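PDB 6GEF: type IV secretion system protein DotB from Yersinia pseudotuberculosis IP 31758, which probably hydrolyses ATP to power type IVb secretion, as a hexameric motor of the GspE-like family of secretion ATPases. Local coordinates for residues D315-T320 with Q352-S357; L90-S95 with I148-I153; S191-S196 with F322-T327; F25-R30 with F48-A53. All coordinates share one frame; numbering follows the deposited sequence.

Contact 1 (D315-T320 with Q352-S357); sequences DLVETT and QLLSLS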
# COMPACT_ATOMS: atom_id res chain seq x y z
N ASP A 315 -5.19 29.97 -19.79
CA ASP A 315 -3.95 30.27 -19.09
C ASP A 315 -2.73 30.16 -20.01
O ASP A 315 -1.85 31.01 -20.00
CB ASP A 315 -3.78 29.33 -17.87
CG ASP A 315 -4.40 29.91 -16.61
OD1 ASP A 315 -4.48 31.13 -16.50
OD2 ASP A 315 -4.80 29.16 -15.73
N LEU A 316 -2.69 29.11 -20.81
CA LEU A 316 -1.52 28.88 -21.67
C LEU A 316 -1.35 29.97 -22.71
O LEU A 316 -0.24 30.40 -22.97
CB LEU A 316 -1.62 27.49 -22.32
CG LEU A 316 -0.46 27.08 -23.20
CD1 LEU A 316 -0.43 27.96 -24.41
CD2 LEU A 316 0.84 27.14 -22.44
N VAL A 317 -2.45 30.42 -23.30
CA VAL A 317 -2.37 31.49 -24.29
C VAL A 317 -2.00 32.81 -23.61
O VAL A 317 -1.20 33.59 -24.13
CB VAL A 317 -3.68 31.60 -25.09
CG1 VAL A 317 -3.65 32.80 -26.00
CG2 VAL A 317 -3.89 30.34 -25.90
N GLU A 318 -2.62 33.10 -22.45
CA GLU A 318 -2.41 34.38 -21.80
C GLU A 318 -1.02 34.50 -21.16
O GLU A 318 -0.53 35.61 -20.98
CB GLU A 318 -3.49 34.63 -20.75
CG GLU A 318 -4.82 35.04 -21.33
CD GLU A 318 -5.03 36.53 -21.36
OE1 GLU A 318 -4.89 37.12 -22.47
OE2 GLU A 318 -5.35 37.10 -20.28
N THR A 319 -0.39 33.38 -20.83
CA THR A 319 0.89 33.39 -20.15
C THR A 319 2.07 33.21 -21.09
O THR A 319 3.18 33.67 -20.79
CB THR A 319 0.95 32.28 -19.08
OG1 THR A 319 -0.27 32.27 -18.35
CG2 THR A 319 2.08 32.53 -18.13
N THR A 320 1.86 32.56 -22.24
CA THR A 320 2.92 32.43 -23.23
C THR A 320 3.23 33.78 -23.85
O THR A 320 2.32 34.53 -24.23
CB THR A 320 2.50 31.45 -24.31
OG1 THR A 320 2.07 30.20 -23.70
CG2 THR A 320 3.66 31.17 -25.26
N GLN A 352 -6.32 36.61 -30.97
CA GLN A 352 -6.67 35.74 -32.08
C GLN A 352 -6.83 34.29 -31.64
O GLN A 352 -7.76 33.60 -32.07
CB GLN A 352 -5.64 35.85 -33.21
CG GLN A 352 -6.02 35.06 -34.46
CD GLN A 352 -7.48 35.21 -34.87
OE1 GLN A 352 -8.39 35.26 -34.05
NE2 GLN A 352 -7.70 35.39 -36.14
N LEU A 353 -5.94 33.84 -30.76
CA LEU A 353 -5.99 32.44 -30.33
C LEU A 353 -7.17 32.19 -29.43
O LEU A 353 -7.84 31.15 -29.54
CB LEU A 353 -4.67 32.05 -29.64
CG LEU A 353 -3.50 31.71 -30.54
CD1 LEU A 353 -2.21 31.66 -29.73
CD2 LEU A 353 -3.78 30.40 -31.25
N LEU A 354 -7.45 33.11 -28.50
CA LEU A 354 -8.65 32.99 -27.66
C LEU A 354 -9.97 33.04 -28.49
O LEU A 354 -10.88 32.29 -28.24
CB LEU A 354 -8.68 34.08 -26.62
CG LEU A 354 -7.55 34.11 -25.60
CD1 LEU A 354 -7.51 35.47 -24.87
CD2 LEU A 354 -7.73 32.92 -24.65
N SER A 355 -9.94 33.81 -29.57
CA SER A 355 -11.20 34.32 -30.13
C SER A 355 -11.95 33.31 -30.99
O SER A 355 -13.14 33.10 -30.79
CB SER A 355 -10.95 35.58 -30.97
OG SER A 355 -10.10 36.50 -30.30
N LEU A 356 -11.20 32.56 -31.79
CA LEU A 356 -11.77 31.40 -32.50
C LEU A 356 -12.51 30.48 -31.57
O LEU A 356 -12.63 30.77 -30.36
CB LEU A 356 -10.63 30.66 -33.22
CG LEU A 356 -10.13 31.34 -34.52
CD1 LEU A 356 -9.64 30.31 -35.55
CD2 LEU A 356 -11.12 32.29 -35.23
N SER A 357 -13.07 29.41 -32.07
CA SER A 357 -13.66 28.36 -31.23
C SER A 357 -12.63 27.86 -30.19
O SER A 357 -12.93 27.73 -29.01
CB SER A 357 -14.19 27.21 -32.07
OG SER A 357 -14.48 26.09 -31.28
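V317 holds CG1 anti to its backbone N (chi1 173°) and CG2 beside that N, which turns both methyls of the fork to L353, and CG1 to L354 as well. This is helix-on-helix packing at the edge of the P-loop ATPase core: helix 306-319 leads directly into strand 320-330 of the central mixed sheet, and helix 347-355 lies against its last turns. The two methyls of V317 straddle L353 CB, with CG1 at 3.9 Å and CG2 at 4.2 Å. CG1 also lies 4.1 Å from L354 CG, where the two side chains run past each other in opposite directions. L353 also touches F345, and V362 and L369 of helix 362-372, so its branch belongs to a wider apolar cluster. E318 starts off to one side and reaches the contact only with its end: its chain bends at chi2, and OE1 comes within 3.9 Å of L354 CD1, the two side chains lying roughly at right angles. L354 also packs on H393 of a neighbouring subunit, and D315 OD2 forms a salt bridge with R397 of that subunit, placing the contact beside a subunit boundary. R350, from the same helix as L354, makes weak hydrogen bonds to the carbonyl oxygens of V317 and E318. Where helix 306-319 ends, D315 O accepts two bonds, from T319 N at 2.9 Å and from T319 OG1 at 2.6 Å, and the two donors approach from opposite faces of the carbonyl plane.

Contact 2 (L90-S95 with I148-I153); sequences LWASGS and IVMRSI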
# COMPACT_ATOMS: atom_id res chain seq x y z
N LEU A 90 40.25 3.88 -14.88
CA LEU A 90 41.01 4.39 -13.73
C LEU A 90 41.09 5.93 -13.75
O LEU A 90 40.75 6.59 -12.79
CB LEU A 90 42.39 3.78 -13.73
CG LEU A 90 43.17 3.87 -12.41
CD1 LEU A 90 43.53 5.34 -12.04
CD2 LEU A 90 42.35 3.18 -11.31
N TRP A 91 41.50 6.46 -14.89
CA TRP A 91 41.82 7.89 -14.96
C TRP A 91 40.57 8.73 -14.97
O TRP A 91 40.42 9.65 -14.13
CB TRP A 91 42.70 8.20 -16.18
CG TRP A 91 43.88 7.27 -16.33
CD1 TRP A 91 44.65 6.77 -15.32
CD2 TRP A 91 44.41 6.75 -17.54
NE1 TRP A 91 45.63 5.96 -15.84
CE2 TRP A 91 45.50 5.92 -17.20
CE3 TRP A 91 44.06 6.88 -18.89
CZ2 TRP A 91 46.26 5.25 -18.16
CZ3 TRP A 91 44.81 6.20 -19.84
CH2 TRP A 91 45.90 5.39 -19.47
N ALA A 92 39.66 8.45 -15.89
CA ALA A 92 38.43 9.26 -16.01
C ALA A 92 37.56 9.16 -14.77
O ALA A 92 37.09 10.17 -14.25
CB ALA A 92 37.66 8.87 -17.25
N SER A 93 37.40 7.94 -14.25
CA SER A 93 36.66 7.76 -13.00
C SER A 93 37.33 8.53 -11.85
O SER A 93 36.65 9.12 -11.04
CB SER A 93 36.55 6.28 -12.67
OG SER A 93 37.78 5.75 -12.21
N GLY A 94 38.66 8.50 -11.81
CA GLY A 94 39.37 8.91 -10.61
C GLY A 94 39.34 7.93 -9.47
O GLY A 94 39.80 8.28 -8.40
N SER A 95 38.87 6.70 -9.69
CA SER A 95 38.78 5.70 -8.65
C SER A 95 39.45 4.41 -9.12
O SER A 95 39.29 4.02 -10.28
CB SER A 95 37.30 5.41 -8.30
OG SER A 95 37.20 4.25 -7.48
N ILE A 148 33.09 3.96 -21.54
CA ILE A 148 33.24 5.31 -21.00
C ILE A 148 32.69 6.29 -22.03
O ILE A 148 33.02 6.20 -23.22
CB ILE A 148 34.70 5.64 -20.67
CG1 ILE A 148 35.26 4.65 -19.65
CG2 ILE A 148 34.82 7.05 -20.13
CD1 ILE A 148 36.67 4.17 -19.98
N VAL A 149 31.86 7.22 -21.57
CA VAL A 149 31.39 8.34 -22.37
C VAL A 149 31.68 9.63 -21.64
O VAL A 149 31.30 9.78 -20.49
CB VAL A 149 29.88 8.21 -22.67
CG1 VAL A 149 29.40 9.36 -23.53
CG2 VAL A 149 29.59 6.91 -23.42
N MET A 150 32.37 10.54 -22.30
CA MET A 150 32.72 11.84 -21.75
C MET A 150 32.05 12.92 -22.58
O MET A 150 32.19 12.94 -23.80
CB MET A 150 34.24 12.07 -21.75
CG MET A 150 35.03 10.87 -21.25
SD MET A 150 36.66 11.39 -20.60
CE MET A 150 37.40 11.91 -22.11
N ARG A 151 31.33 13.82 -21.91
CA ARG A 151 30.57 14.87 -22.57
C ARG A 151 31.16 16.21 -22.16
O ARG A 151 31.06 16.61 -20.98
CB ARG A 151 29.08 14.80 -22.17
CG ARG A 151 28.36 13.60 -22.78
CD ARG A 151 27.21 13.08 -21.93
NE ARG A 151 27.65 12.67 -20.60
CZ ARG A 151 26.95 12.84 -19.48
NH1 ARG A 151 25.74 13.46 -19.51
NH2 ARG A 151 27.45 12.37 -18.33
N SER A 152 31.76 16.91 -23.11
CA SER A 152 32.31 18.24 -22.84
C SER A 152 31.30 19.12 -22.11
O SER A 152 30.15 19.16 -22.47
CB SER A 152 32.75 18.92 -24.14
OG SER A 152 31.64 19.46 -24.80
N ILE A 153 31.75 19.79 -21.07
CA ILE A 153 30.95 20.77 -20.34
C ILE A 153 31.33 22.19 -20.83
O ILE A 153 32.51 22.53 -20.82
CB ILE A 153 31.20 20.69 -18.84
CG1 ILE A 153 31.21 19.23 -18.37
CG2 ILE A 153 30.14 21.50 -18.08
CD1 ILE A 153 31.29 19.06 -16.86
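The final turn of helix 82-93 lies over strand 143-153, with A92 and I148 the closest backbone pair at 8.2 Å between CA atoms. A92 points its CB at the strand and is the one residue of 90-95 that touches it. That methyl sits 4.4 Å from I148 CG2 and 4.3 Å from M150 SD, so it is received by a methyl branch of one residue and the sulfur of the next but one. Both partners point toward the helix because alternate residues of a strand share a face. M150 is also covered by F41 and V45 of helix 38-50, and A92 touches V133 on the neighbouring strand 128-140. V149 and R151, on the other face, pack instead on T256 and R254 of another copy of the protein in the assembly. The helix ends after S93. G94 takes a positive phi (75°), and S93 OG accepts a nearly straight bond (169°) from S95 N at 2.9 Å, an ST turn; the same hydroxyl is hydrogen-bonded to A89 O, one turn back in the helix. The arrangement is that of a two-layer alpha/beta domain, with helices 82-93 and 38-50 packed on one face of an antiparallel sheet.

Contact 3 (S191-S196 with F322-T327); sequences STTFSS and FIMAQT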
# COMPACT_ATOMS: atom_id res chain seq x y z
N SER A 191 19.74 24.51 -23.85
CA SER A 191 20.67 25.02 -22.84
C SER A 191 21.47 26.21 -23.39
O SER A 191 21.61 27.22 -22.70
CB SER A 191 21.63 23.91 -22.40
OG SER A 191 21.00 22.62 -22.55
N THR A 192 21.98 26.10 -24.61
CA THR A 192 22.86 27.12 -25.13
C THR A 192 22.06 28.36 -25.51
O THR A 192 22.50 29.50 -25.26
CB THR A 192 23.66 26.59 -26.33
OG1 THR A 192 22.83 26.52 -27.47
CG2 THR A 192 24.22 25.22 -26.01
N THR A 193 20.92 28.19 -26.16
CA THR A 193 20.06 29.33 -26.48
C THR A 193 19.72 30.12 -25.21
O THR A 193 19.91 31.35 -25.15
CB THR A 193 18.81 28.88 -27.20
OG1 THR A 193 19.16 28.36 -28.48
CG2 THR A 193 17.81 30.02 -27.33
N PHE A 194 19.21 29.42 -24.20
CA PHE A 194 18.76 30.12 -22.99
C PHE A 194 19.90 30.70 -22.19
O PHE A 194 19.78 31.78 -21.63
CB PHE A 194 17.92 29.16 -22.11
CG PHE A 194 16.44 29.24 -22.35
CD1 PHE A 194 15.85 30.40 -22.75
CD2 PHE A 194 15.65 28.12 -22.23
CE1 PHE A 194 14.49 30.48 -22.98
CE2 PHE A 194 14.29 28.16 -22.46
CZ PHE A 194 13.71 29.35 -22.83
N SER A 195 21.04 30.02 -22.17
CA SER A 195 22.23 30.56 -21.52
C SER A 195 22.68 31.83 -22.20
O SER A 195 22.96 32.84 -21.54
CB SER A 195 23.33 29.50 -21.48
OG SER A 195 23.62 29.03 -22.78
N SER A 196 22.81 31.80 -23.52
CA SER A 196 23.15 33.02 -24.26
C SER A 196 22.17 34.14 -23.95
O SER A 196 22.57 35.26 -23.66
CB SER A 196 23.19 32.72 -25.76
OG SER A 196 24.34 31.96 -26.09
N PHE A 322 6.20 33.91 -26.12
CA PHE A 322 7.15 33.67 -27.20
C PHE A 322 7.54 32.19 -27.23
O PHE A 322 7.86 31.60 -26.19
CB PHE A 322 8.43 34.51 -27.00
CG PHE A 322 9.30 34.57 -28.20
CD1 PHE A 322 10.10 33.50 -28.51
CD2 PHE A 322 9.34 35.70 -29.03
CE1 PHE A 322 10.94 33.53 -29.62
CE2 PHE A 322 10.17 35.72 -30.12
CZ PHE A 322 10.96 34.64 -30.42
N ILE A 323 7.54 31.60 -28.43
CA ILE A 323 7.79 30.18 -28.61
C ILE A 323 8.84 30.03 -29.69
O ILE A 323 8.62 30.40 -30.85
CB ILE A 323 6.51 29.40 -28.97
CG1 ILE A 323 5.47 29.51 -27.86
CG2 ILE A 323 6.84 27.96 -29.34
CD1 ILE A 323 4.58 28.29 -27.68
N MET A 324 9.99 29.45 -29.32
CA MET A 324 11.03 29.06 -30.26
C MET A 324 11.16 27.54 -30.26
O MET A 324 11.42 26.93 -29.24
CB MET A 324 12.36 29.69 -29.86
CG MET A 324 13.43 29.60 -30.94
SD MET A 324 14.92 30.49 -30.53
CE MET A 324 14.58 32.08 -31.27
N ALA A 325 10.92 26.94 -31.42
CA ALA A 325 11.52 25.64 -31.75
C ALA A 325 12.81 25.84 -32.53
O ALA A 325 12.91 26.72 -33.36
CB ALA A 325 10.55 24.80 -32.59
N GLN A 326 13.80 25.01 -32.21
CA GLN A 326 15.07 24.99 -32.92
C GLN A 326 15.53 23.60 -33.16
O GLN A 326 15.30 22.71 -32.35
CB GLN A 326 16.15 25.74 -32.14
CG GLN A 326 16.26 25.29 -30.68
CD GLN A 326 17.11 26.23 -29.86
OE1 GLN A 326 17.35 27.37 -30.26
NE2 GLN A 326 17.53 25.78 -28.71
N THR A 327 16.10 23.36 -34.35
CA THR A 327 16.68 22.07 -34.70
C THR A 327 18.05 22.30 -35.33
O THR A 327 18.34 23.37 -35.85
CB THR A 327 15.76 21.31 -35.67
OG1 THR A 327 16.19 19.95 -35.81
CG2 THR A 327 15.77 21.92 -37.05
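T193 is the residue through which helix 191-196 meets M324 and Q326 of strand 322-327, and the pairing belongs to the core of a P-loop NTPase fold, in which strand 179-183, a loop and helix 187-203 form the strand-loop-helix unit. S191 opens the segment and fits the last position of a Walker A pattern; its CB points away from the strand and its OG is hydrogen-bonded to S188 O. T192 turns its OG1 back to G189 O. T193 faces the strand. Its OG1, set anti to the carbonyl carbon (chi1 -66°), bonds Q326 OE1 and is weakly bonded to G189 O, while its CG2, anti to the backbone N, points to M324 and ends 4.3 Å from the sulfur SD. F194 leaves this interface to stack its ring on F285 of strand 284-288. On the strand, M324 and Q326 point the same way, as alternate residues do, and M324 also lies on V182 and L169. The Q326 chain is extended beyond CG and meets the T193 side chain from the opposite direction. R340, on the adjoining strand 336-344, makes weak hydrogen bonds to both Q326 OE1 and T193 OG1, which would place a probable positive charge beside this buried pair. The hydroxyl lies in the plane of the amide carbonyl and uses a lone pair of OE1, with T193 OG1 to Q326 OE1 at 2.7 Å and a C=O...donor angle of 105°.

Contact 4 (F25-R30 with F48-A53); sequences FKTEYR and FLAHEA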
# COMPACT_ATOMS: atom_id res chain seq x y z
N PHE A 25 42.33 14.47 -39.01
CA PHE A 25 43.59 15.18 -38.97
C PHE A 25 43.91 15.61 -37.54
O PHE A 25 43.03 15.77 -36.69
CB PHE A 25 43.51 16.40 -39.89
CG PHE A 25 43.73 16.08 -41.34
CD1 PHE A 25 43.09 14.97 -41.92
CD2 PHE A 25 44.62 16.85 -42.12
CE1 PHE A 25 43.31 14.67 -43.26
CE2 PHE A 25 44.83 16.54 -43.44
CZ PHE A 25 44.18 15.44 -44.02
N LYS A 26 45.20 15.83 -37.29
CA LYS A 26 45.72 15.95 -35.94
C LYS A 26 46.35 17.33 -35.73
O LYS A 26 46.62 18.05 -36.67
CB LYS A 26 46.77 14.84 -35.66
CG LYS A 26 46.15 13.48 -35.40
CD LYS A 26 47.27 12.44 -35.23
CE LYS A 26 46.64 11.03 -35.13
NZ LYS A 26 45.49 10.82 -36.07
N THR A 27 46.58 17.66 -34.47
CA THR A 27 47.44 18.80 -34.08
C THR A 27 48.49 18.30 -33.09
O THR A 27 48.15 18.01 -31.95
CB THR A 27 46.57 19.90 -33.44
OG1 THR A 27 46.11 19.46 -32.15
CG2 THR A 27 45.37 20.19 -34.34
N GLU A 28 49.73 18.23 -33.54
CA GLU A 28 50.83 17.73 -32.71
C GLU A 28 50.39 16.59 -31.77
O GLU A 28 50.09 16.82 -30.62
CB GLU A 28 51.46 18.86 -31.90
CG GLU A 28 52.72 19.43 -32.52
CD GLU A 28 53.65 20.10 -31.51
OE1 GLU A 28 53.75 21.35 -31.49
OE2 GLU A 28 54.32 19.36 -30.74
N TYR A 29 50.18 15.42 -32.33
CA TYR A 29 49.61 14.30 -31.63
C TYR A 29 49.99 13.00 -32.32
O TYR A 29 50.01 12.94 -33.55
CB TYR A 29 48.06 14.41 -31.56
CG TYR A 29 47.40 13.26 -30.85
CD1 TYR A 29 47.47 13.13 -29.47
CD2 TYR A 29 46.69 12.30 -31.56
CE1 TYR A 29 46.86 12.08 -28.81
CE2 TYR A 29 46.06 11.23 -30.91
CZ TYR A 29 46.16 11.12 -29.55
OH TYR A 29 45.56 10.08 -28.89
N ARG A 30 50.31 11.98 -31.54
CA ARG A 30 50.45 10.62 -32.03
C ARG A 30 49.52 9.72 -31.25
O ARG A 30 49.53 9.74 -30.02
CB ARG A 30 51.90 10.10 -31.91
CG ARG A 30 52.37 9.27 -33.09
CD ARG A 30 51.90 9.86 -34.41
NE ARG A 30 52.22 8.96 -35.53
CZ ARG A 30 52.02 9.26 -36.82
NH1 ARG A 30 52.34 8.38 -37.75
NH2 ARG A 30 51.52 10.45 -37.20
N PHE A 48 41.06 15.55 -29.46
CA PHE A 48 39.64 15.65 -29.77
C PHE A 48 39.11 17.04 -29.49
O PHE A 48 38.21 17.52 -30.19
CB PHE A 48 38.83 14.59 -29.00
CG PHE A 48 38.85 13.24 -29.64
CD1 PHE A 48 38.63 13.10 -31.00
CD2 PHE A 48 39.07 12.10 -28.90
CE1 PHE A 48 38.63 11.84 -31.60
CE2 PHE A 48 39.06 10.85 -29.50
CZ PHE A 48 38.85 10.73 -30.85
N LEU A 49 39.62 17.71 -28.47
CA LEU A 49 39.11 19.04 -28.11
C LEU A 49 39.51 20.08 -29.12
O LEU A 49 38.76 21.02 -29.38
CB LEU A 49 39.57 19.42 -26.70
CG LEU A 49 38.78 20.52 -26.00
CD1 LEU A 49 39.33 20.70 -24.58
CD2 LEU A 49 38.83 21.80 -26.78
N ALA A 50 40.69 19.98 -29.70
CA ALA A 50 41.04 20.76 -30.89
C ALA A 50 39.94 20.67 -31.97
O ALA A 50 39.66 21.64 -32.65
CB ALA A 50 42.39 20.35 -31.43
N HIS A 51 39.35 19.51 -32.10
CA HIS A 51 38.33 19.27 -33.12
C HIS A 51 36.92 19.68 -32.69
O HIS A 51 36.01 19.54 -33.49
CB HIS A 51 38.32 17.79 -33.54
CG HIS A 51 39.46 17.41 -34.45
ND1 HIS A 51 39.39 17.59 -35.81
CD2 HIS A 51 40.67 16.88 -34.19
CE1 HIS A 51 40.52 17.19 -36.36
NE2 HIS A 51 41.31 16.76 -35.40
N GLU A 52 36.75 20.16 -31.46
CA GLU A 52 35.47 20.58 -30.95
C GLU A 52 34.49 19.40 -30.91
O GLU A 52 33.26 19.58 -31.11
CB GLU A 52 34.86 21.76 -31.74
CG GLU A 52 35.78 22.95 -31.93
CD GLU A 52 36.05 23.65 -30.59
OE1 GLU A 52 35.05 23.92 -29.88
OE2 GLU A 52 37.24 23.92 -30.24
N ALA A 53 34.97 18.24 -30.50
CA ALA A 53 34.10 17.09 -30.27
C ALA A 53 33.25 17.33 -29.04
O ALA A 53 33.74 17.76 -28.01
CB ALA A 53 34.91 15.82 -30.11
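H51 meets the backbone of F25 through the edge of its ring: NE2 points its N-H at F25 O, which lies near the ring plane, in a modelled hydrogen bond. The length of 2.4 Å from H51 NE2 to F25 O makes its detail doubtful, and the N-H...acceptor angle (136°) is well bent. Chi1 of -76°, with CG anti to the carbonyl carbon, carries the imidazole back toward the loop. Alongside, T27 rests on A50, whose CB is 3.9 Å from T27 OG1 and 4.2 Å from T27 CG2. A50 and H51 lie where helix 38-50 runs out, in a Schellman motif: E52 adopts a positive phi (63°), E52 N bonds L49 O at 3.0 Å, and A53 N reaches F48 O in a weak bond. The termination brings H51 beside strand 65-68, where its side chain touches V68; it also touches E24. The loop in turn is tied to its surroundings. T27 OG1 is hydrogen-bonded to E47 OE2 on the same helix, K26 NZ reaches L75 O, and Y29 OH pairs with T44 OG1 further up the helix, while the Y29 side chain touches D43 and E47.

In the fold
The four contacts fall into two groups. Contacts 2 and 4 share the N-terminal part of the chain, their centres 18 Å apart, and they touch where S152 CB lies 4.2 Å from A53 O. Contacts 1 and 3 belong to the ATPase core and are continuous in sequence: helix 306-319 of contact 1 runs into strand 320-330 of contact 3, though their centres are 22 Å apart. Contact 3, which holds S191 of the probable Walker A loop, lies nearest the chain's centre. Contacts 2 and 4 come within about 9 Å and 12 Å of contact 3 (nearest atoms) without touching it. Contact 1 lies across the chain from contact 4, about 51 Å between centres.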